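Local coordinates for acetyltransferase, GNAT family (Colwellia psychrerythraea, PDB 3IWG), which transfers an acetyl group, in the GNAT family usually from acetyl-coenzyme A, to an acceptor that the structure alone does not identify, at the interface of chains A and B. Sequence-based numbering; all coordinates share one arbitrary frame. Chains: chain A/B, Acetyltransferase, GNAT family.

Two copies of one chain meet about a two-fold axis, and the three contacts sample that interface at its middle and at both flanks. Contact 1 lies about 19 Å from contact 2 and about 19 Å from contact 3, measured between the centres of their C-alpha atoms, whereas contacts 2 and 3 are about 35 Å apart. The flanking pair are counterparts: residues 13 and 149 meet in both with the chains exchanged, and residue 42 links contact 1 to contact 3. A central helix pair flanked by matching edges suits a symmetric dimer, although the deposited assembly alone does not establish one in solution.

Contact 1: the interface of chains A and B. Residues chain A 167-168, 171; chain B 42, 168, 171.
A:Gln171 and B:Gln171 touch through their CB atoms, 3.3 Å apart, where helix 166-178 of chain A meets helix 166-179 of chain B around the two-fold. Followed outward, the A:Gln171 side chain shows how a polar residue can pack with its methylenes and bond with its tip. From CB, CG turns toward the B:Trp168 indole and lies 3.6 Å from its NE1. A bend about the CB-CG bond (chi2 -58°) turns the amide off the chain direction, its plane 67° from that of the indole. NE2 lies beside the indole near B:Trp168 CZ2 and gives a nearly straight hydrogen bond to water 1, 3.0 Å away. B:Trp168 NE1 donates to the same water at 2.9 Å, from the edge of the indole and in its plane. Water 1 also lies 3.3 Å from A:Gln167 O, so groups of both chains converge on it. B:Trp168 CD1 packs 3.7 Å from A:Gln167 CB. A phenylalanine in place of B:Trp168 would probably leave water 1 without its indole N-H partner and weaken the link to A:Gln171. In the reciprocal pair, B:Gln171 CG sits 3.3 Å above one face of the A:Trp168 ring, displaced toward the rim. Selenomethionine B:Met42 lies more loosely beside A:Gln167, its selenium 4.2 Å from OE1. The patch thus joins the two helices through packed methylenes, indoles and shared water, and probably helps hold the pair of chains together.

Contact 2: the interface of chains A and B. Residues chain A 149; chain B 13-14, 17.
A:Glu149, in the 3-10 helix 148-150 with phi/psi of -58/-26°, faces B:Leu13 and B:Ser14 of another 3-10 helix, 13-16, which passes directly into helix 17-25 at B:Thr17. Short helical turns therefore meet from both chains, and A:Glu149 reaches from one to the other. Its side chain runs extended beyond CG, which carries the carboxylate over to two hydroxyl groups of chain B. B:Ser14 OG donates a hydrogen bond of 2.8 Å to A:Glu149 OE1, approaching on the anti side and 21° out of the carboxylate plane. B:Thr17 OG1 donates to A:Glu149 OE2 on its syn lone pair; the modelled separation is too short to be trusted, so its length is doubtful. The A:Glu149 and B:Thr17 side chains cross at about a right angle. If both bonds are real, they would probably limit rotation of the carboxylate, though its close fit against B:Ser14 makes the exact placement doubtful. B:Ser14 O lies 3.2 Å from B:Thr17 OG1, which sits above the carbonyl plane, and would compete with the carboxylate for the same hydroxyl hydrogen. Packing completes the meeting: B:Leu13 CB rests 3.4 Å from A:Glu149 O, and B:Ser14 CA lies 3.6 Å from A:Glu149 CD, the carboxylate carbon. Within the fold, the patch joins the turn just before helix 151-162 of one chain to the start of helix 17-25 in the other, at a flank of the interface.

Contact 3: the interface of chains A and B. Residues chain A 13, 41-42; chain B 149, 152.
A:Pro41 O is met by a water and by a side chain of chain B: water 2 lies 3.0 Å away, and B:Thr152 CB packs against it at 3.5 Å. In this pairing of GNAT-family chains, the 3-10 helix 40-42 of chain A faces the beginning of helix 151-162 in chain B, a worked case of backbone carbonyls joined across an interface by solvent. Water 2 accepts from B:Thr152 N at 2.9 Å, along a bent path of 147° at the hydrogen, and so connects that N-H to the proline carbonyl. Water 3 makes a second bridge, lying 3.2 Å from B:Thr152 OG1 and equally far from O of selenomethionine A:Met42. The threonine hydroxyl lies anti to the backbone N (chi1 -175°), and this rotation turns it to water 3 while CG2 points to the leucine. There A:Leu13 CD2 meets B:Thr152 CG2 at 3.8 Å, the two side chains crossing at about a right angle. Nearer its root, A:Leu13 CB packs 3.4 Å from B:Glu149 O and 3.8 Å from B:Glu149 CB, against the 3-10 helix 148-150 of chain B.

Contact 1: the interface of chains A and B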
ATOM      1  N   GLN A 167       5.003   5.984   5.350  1.00 35.60           N
ATOM      2  CA  GLN A 167       3.617   5.540   5.290  1.00 34.96           C
ATOM      3  C   GLN A 167       3.373   4.804   3.949  1.00 32.38           C
ATOM      4  O   GLN A 167       2.852   3.696   3.888  1.00 31.53           O
ATOM      5  CB  GLN A 167       2.645   6.736   5.408  1.00 36.48           C
ATOM      6  CG  GLN A 167       2.666   7.495   6.741  1.00 40.41           C
ATOM      7  CD  GLN A 167       1.877   6.789   7.817  1.00 45.83           C
ATOM      8  OE1 GLN A 167       1.958   5.551   7.965  1.00 49.47           O
ATOM      9  NE2 GLN A 167       1.079   7.562   8.564  1.00 48.45           N
ATOM     10  N   TRP A 168       3.777   5.452   2.884  1.00 30.86           N
ATOM     11  CA  TRP A 168       3.698   4.875   1.532  1.00 29.64           C
ATOM     12  C   TRP A 168       4.445   3.527   1.377  1.00 28.21           C
ATOM     13  O   TRP A 168       3.869   2.511   0.947  1.00 27.54           O
ATOM     14  CB  TRP A 168       4.230   5.874   0.540  1.00 28.31           C
ATOM     15  CG  TRP A 168       3.908   5.501  -0.823  1.00 30.73           C
ATOM     16  CD1 TRP A 168       2.770   5.795  -1.491  1.00 29.30           C
ATOM     17  CD2 TRP A 168       4.715   4.726  -1.715  1.00 30.75           C
ATOM     18  NE1 TRP A 168       2.820   5.281  -2.745  1.00 31.02           N
ATOM     19  CE2 TRP A 168       3.993   4.597  -2.906  1.00 30.17           C
ATOM     20  CE3 TRP A 168       5.967   4.109  -1.607  1.00 29.83           C
ATOM     21  CZ2 TRP A 168       4.475   3.900  -3.987  1.00 29.73           C
ATOM     22  CZ3 TRP A 168       6.443   3.420  -2.656  1.00 30.02           C
ATOM     23  CH2 TRP A 168       5.720   3.333  -3.855  1.00 30.45           C
ATOM     24  N   GLN A 171       2.775   0.548   2.909  1.00 25.03           N
ATOM     25  CA  GLN A 171       1.736  -0.098   2.092  1.00 25.75           C
ATOM     26  C   GLN A 171       2.329  -0.800   0.894  1.00 25.30           C
ATOM     27  O   GLN A 171       1.970  -1.918   0.582  1.00 26.35           O
ATOM     28  CB  GLN A 171       0.665   0.903   1.627  1.00 26.09           C
ATOM     29  CG  GLN A 171      -0.200   1.513   2.799  1.00 26.80           C
ATOM     30  CD  GLN A 171      -0.935   0.473   3.643  1.00 26.00           C
ATOM     31  OE1 GLN A 171      -1.567  -0.456   3.132  1.00 26.71           O
ATOM     32  NE2 GLN A 171      -0.884   0.659   4.944  1.00 23.25           N
TER
HETATM   33  N   MSE B  42       5.477  -0.848  13.334  1.00 25.59           N
HETATM   34  CA  MSE B  42       6.383   0.270  12.929  1.00 26.65           C
HETATM   35  C   MSE B  42       7.148   0.853  14.108  1.00 25.71           C
HETATM   36  O   MSE B  42       8.163   1.527  13.923  1.00 26.39           O
HETATM   37  CB  MSE B  42       5.605   1.449  12.289  1.00 27.52           C
HETATM   38  CG  MSE B  42       4.670   1.092  11.103  1.00 31.49           C
HETATM   39 SE   MSE B  42       3.287   2.483  10.577  0.60 43.01          SE
HETATM   40  CE  MSE B  42       4.069   4.061  11.527  1.00 36.54           C
ATOM     41  N   TRP B 168      -1.020   7.498  -0.822  1.00 26.79           N
ATOM     42  CA  TRP B 168      -1.183   6.507   0.212  1.00 26.04           C
ATOM     43  C   TRP B 168      -2.448   5.649  -0.011  1.00 25.85           C
ATOM     44  O   TRP B 168      -2.422   4.425   0.110  1.00 25.27           O
ATOM     45  CB  TRP B 168      -1.258   7.181   1.582  1.00 25.17           C
ATOM     46  CG  TRP B 168      -1.304   6.189   2.735  1.00 24.72           C
ATOM     47  CD1 TRP B 168      -0.241   5.606   3.341  1.00 24.22           C
ATOM     48  CD2 TRP B 168      -2.457   5.653   3.360  1.00 23.88           C
ATOM     49  NE1 TRP B 168      -0.655   4.738   4.301  1.00 25.18           N
ATOM     50  CE2 TRP B 168      -2.019   4.761   4.349  1.00 24.88           C
ATOM     51  CE3 TRP B 168      -3.831   5.826   3.170  1.00 26.25           C
ATOM     52  CZ2 TRP B 168      -2.895   4.052   5.150  1.00 26.03           C
ATOM     53  CZ3 TRP B 168      -4.691   5.124   3.936  1.00 24.30           C
ATOM     54  CH2 TRP B 168      -4.230   4.262   4.944  1.00 27.30           C
ATOM     55  N   GLN B 171      -2.165   2.897  -2.579  1.00 22.42           N
ATOM     56  CA  GLN B 171      -1.507   1.669  -2.101  1.00 22.75           C
ATOM     57  C   GLN B 171      -2.391   0.934  -1.121  1.00 21.88           C
ATOM     58  O   GLN B 171      -2.491  -0.293  -1.174  1.00 22.16           O
ATOM     59  CB  GLN B 171      -0.132   1.964  -1.441  1.00 23.03           C
ATOM     60  CG  GLN B 171       0.949   2.434  -2.430  1.00 24.50           C
ATOM     61  CD  GLN B 171       1.308   1.364  -3.467  1.00 25.39           C
ATOM     62  OE1 GLN B 171       1.466   0.187  -3.144  1.00 26.54           O
ATOM     63  NE2 GLN B 171       1.368   1.761  -4.705  1.00 21.46           N
TER
HETATM   64  O   HOH W   1       0.623   2.937   6.150  1.00 28.27           O

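Contact 2: the interface of chains A and B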
ATOM      1  N   GLU A 149       7.159 -10.063   9.395  1.00 29.91           N
ATOM      2  CA  GLU A 149       7.948  -9.578  10.517  1.00 30.91           C
ATOM      3  C   GLU A 149       9.028  -8.563  10.152  1.00 30.52           C
ATOM      4  O   GLU A 149       9.389  -7.722  10.967  1.00 30.26           O
ATOM      5  CB  GLU A 149       8.539 -10.762  11.310  1.00 31.54           C
ATOM      6  CG  GLU A 149       7.419 -11.651  11.967  1.00 36.17           C
ATOM      7  CD  GLU A 149       7.964 -12.821  12.835  1.00 42.34           C
ATOM      8  OE1 GLU A 149       9.134 -13.234  12.603  1.00 46.36           O
ATOM      9  OE2 GLU A 149       7.227 -13.330  13.743  1.00 45.32           O
TER
ATOM     10  N   LEU B  13      12.187  -8.289  14.467  1.00 36.15           N
ATOM     11  CA  LEU B  13      10.887  -8.617  15.035  1.00 36.49           C
ATOM     12  C   LEU B  13      10.562 -10.115  15.033  1.00 36.48           C
ATOM     13  O   LEU B  13       9.726 -10.566  15.795  1.00 36.82           O
ATOM     14  CB  LEU B  13       9.772  -7.813  14.347  1.00 36.91           C
ATOM     15  CG  LEU B  13       9.391  -6.488  15.026  1.00 37.60           C
ATOM     16  CD1 LEU B  13      10.650  -5.647  15.278  1.00 37.99           C
ATOM     17  CD2 LEU B  13       8.341  -5.727  14.207  1.00 34.70           C
ATOM     18  N   SER B  14      11.227 -10.882  14.188  1.00 37.23           N
ATOM     19  CA  SER B  14      11.210 -12.354  14.280  1.00 37.95           C
ATOM     20  C   SER B  14      11.662 -12.980  15.611  1.00 37.42           C
ATOM     21  O   SER B  14      11.355 -14.140  15.859  1.00 37.82           O
ATOM     22  CB  SER B  14      12.061 -12.964  13.160  1.00 37.99           C
ATOM     23  OG  SER B  14      11.670 -12.434  11.901  1.00 40.42           O
ATOM     24  N   THR B  17       8.369 -13.512  18.040  1.00 36.09           N
ATOM     25  CA  THR B  17       7.257 -14.347  17.582  1.00 36.68           C
ATOM     26  C   THR B  17       6.445 -15.001  18.723  1.00 36.27           C
ATOM     27  O   THR B  17       5.248 -14.742  18.864  1.00 37.04           O
ATOM     28  CB  THR B  17       7.754 -15.420  16.603  1.00 36.86           C
ATOM     29  OG1 THR B  17       8.212 -14.788  15.394  1.00 38.23           O
ATOM     30  CG2 THR B  17       6.626 -16.363  16.243  1.00 38.59           C
TER

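Contact 3: the interface of chains A and B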
ATOM      1  N   LEU A  13     -12.961   3.210 -15.369  1.00 33.86           N
ATOM      2  CA  LEU A  13     -11.905   2.615 -16.201  1.00 33.98           C
ATOM      3  C   LEU A  13     -12.342   1.274 -16.873  1.00 33.58           C
ATOM      4  O   LEU A  13     -11.722   0.833 -17.846  1.00 33.09           O
ATOM      5  CB  LEU A  13     -10.629   2.443 -15.365  1.00 33.47           C
ATOM      6  CG  LEU A  13      -9.722   3.674 -15.293  1.00 35.04           C
ATOM      7  CD1 LEU A  13     -10.495   5.014 -15.202  1.00 35.11           C
ATOM      8  CD2 LEU A  13      -8.726   3.548 -14.171  1.00 32.75           C
ATOM      9  N   PRO A  41      -3.297   4.421 -14.317  1.00 27.15           N
ATOM     10  CA  PRO A  41      -4.664   4.255 -13.758  1.00 26.92           C
ATOM     11  C   PRO A  41      -5.057   5.347 -12.746  1.00 26.92           C
ATOM     12  O   PRO A  41      -6.241   5.542 -12.499  1.00 26.00           O
ATOM     13  CB  PRO A  41      -4.598   2.894 -13.056  1.00 27.13           C
ATOM     14  CG  PRO A  41      -3.388   2.228 -13.562  1.00 27.04           C
ATOM     15  CD  PRO A  41      -2.421   3.336 -13.889  1.00 27.74           C
HETATM   16  N   MSE A  42      -4.070   6.041 -12.166  1.00 26.74           N
HETATM   17  CA  MSE A  42      -4.367   7.220 -11.316  1.00 27.24           C
HETATM   18  C   MSE A  42      -4.635   8.504 -12.108  1.00 27.49           C
HETATM   19  O   MSE A  42      -5.212   9.427 -11.568  1.00 27.78           O
HETATM   20  CB  MSE A  42      -3.217   7.529 -10.365  1.00 28.27           C
HETATM   21  CG  MSE A  42      -2.693   6.382  -9.518  1.00 27.81           C
HETATM   22 SE   MSE A  42      -1.050   6.996  -8.582  0.60 33.46          SE
HETATM   23  CE  MSE A  42      -1.952   8.219  -7.297  1.00 30.97           C
TER
ATOM     24  N   GLU B 149      -9.986  -1.839 -11.701  1.00 20.91           N
ATOM     25  CA  GLU B 149     -10.365  -0.638 -12.447  1.00 21.49           C
ATOM     26  C   GLU B 149     -11.122   0.433 -11.673  1.00 19.82           C
ATOM     27  O   GLU B 149     -11.145   1.556 -12.122  1.00 21.04           O
ATOM     28  CB  GLU B 149     -11.176  -0.978 -13.713  1.00 22.50           C
ATOM     29  CG  GLU B 149     -10.494  -1.985 -14.627  1.00 25.53           C
ATOM     30  CD  GLU B 149     -11.114  -3.380 -14.416  1.00 32.22           C
ATOM     31  OE1 GLU B 149     -11.314  -3.834 -13.213  1.00 33.96           O
ATOM     32  OE2 GLU B 149     -11.472  -3.977 -15.469  1.00 34.55           O
ATOM     33  N   THR B 152      -9.107   4.085  -8.690  1.00 17.04           N
ATOM     34  CA  THR B 152      -9.122   5.535  -8.760  1.00 17.61           C
ATOM     35  C   THR B 152     -10.421   6.157  -8.280  1.00 16.55           C
ATOM     36  O   THR B 152     -10.405   7.140  -7.547  1.00 16.63           O
ATOM     37  CB  THR B 152      -8.794   6.020 -10.218  1.00 18.04           C
ATOM     38  OG1 THR B 152      -8.708   7.442 -10.197  1.00 21.23           O
ATOM     39  CG2 THR B 152      -9.859   5.610 -11.197  1.00 17.54           C
TER
HETATM   40  O   HOH W   2      -7.643   3.298 -11.036  1.00 25.62           O
HETATM   41  O   HOH W   3      -6.097   8.572  -8.635  1.00 34.78           O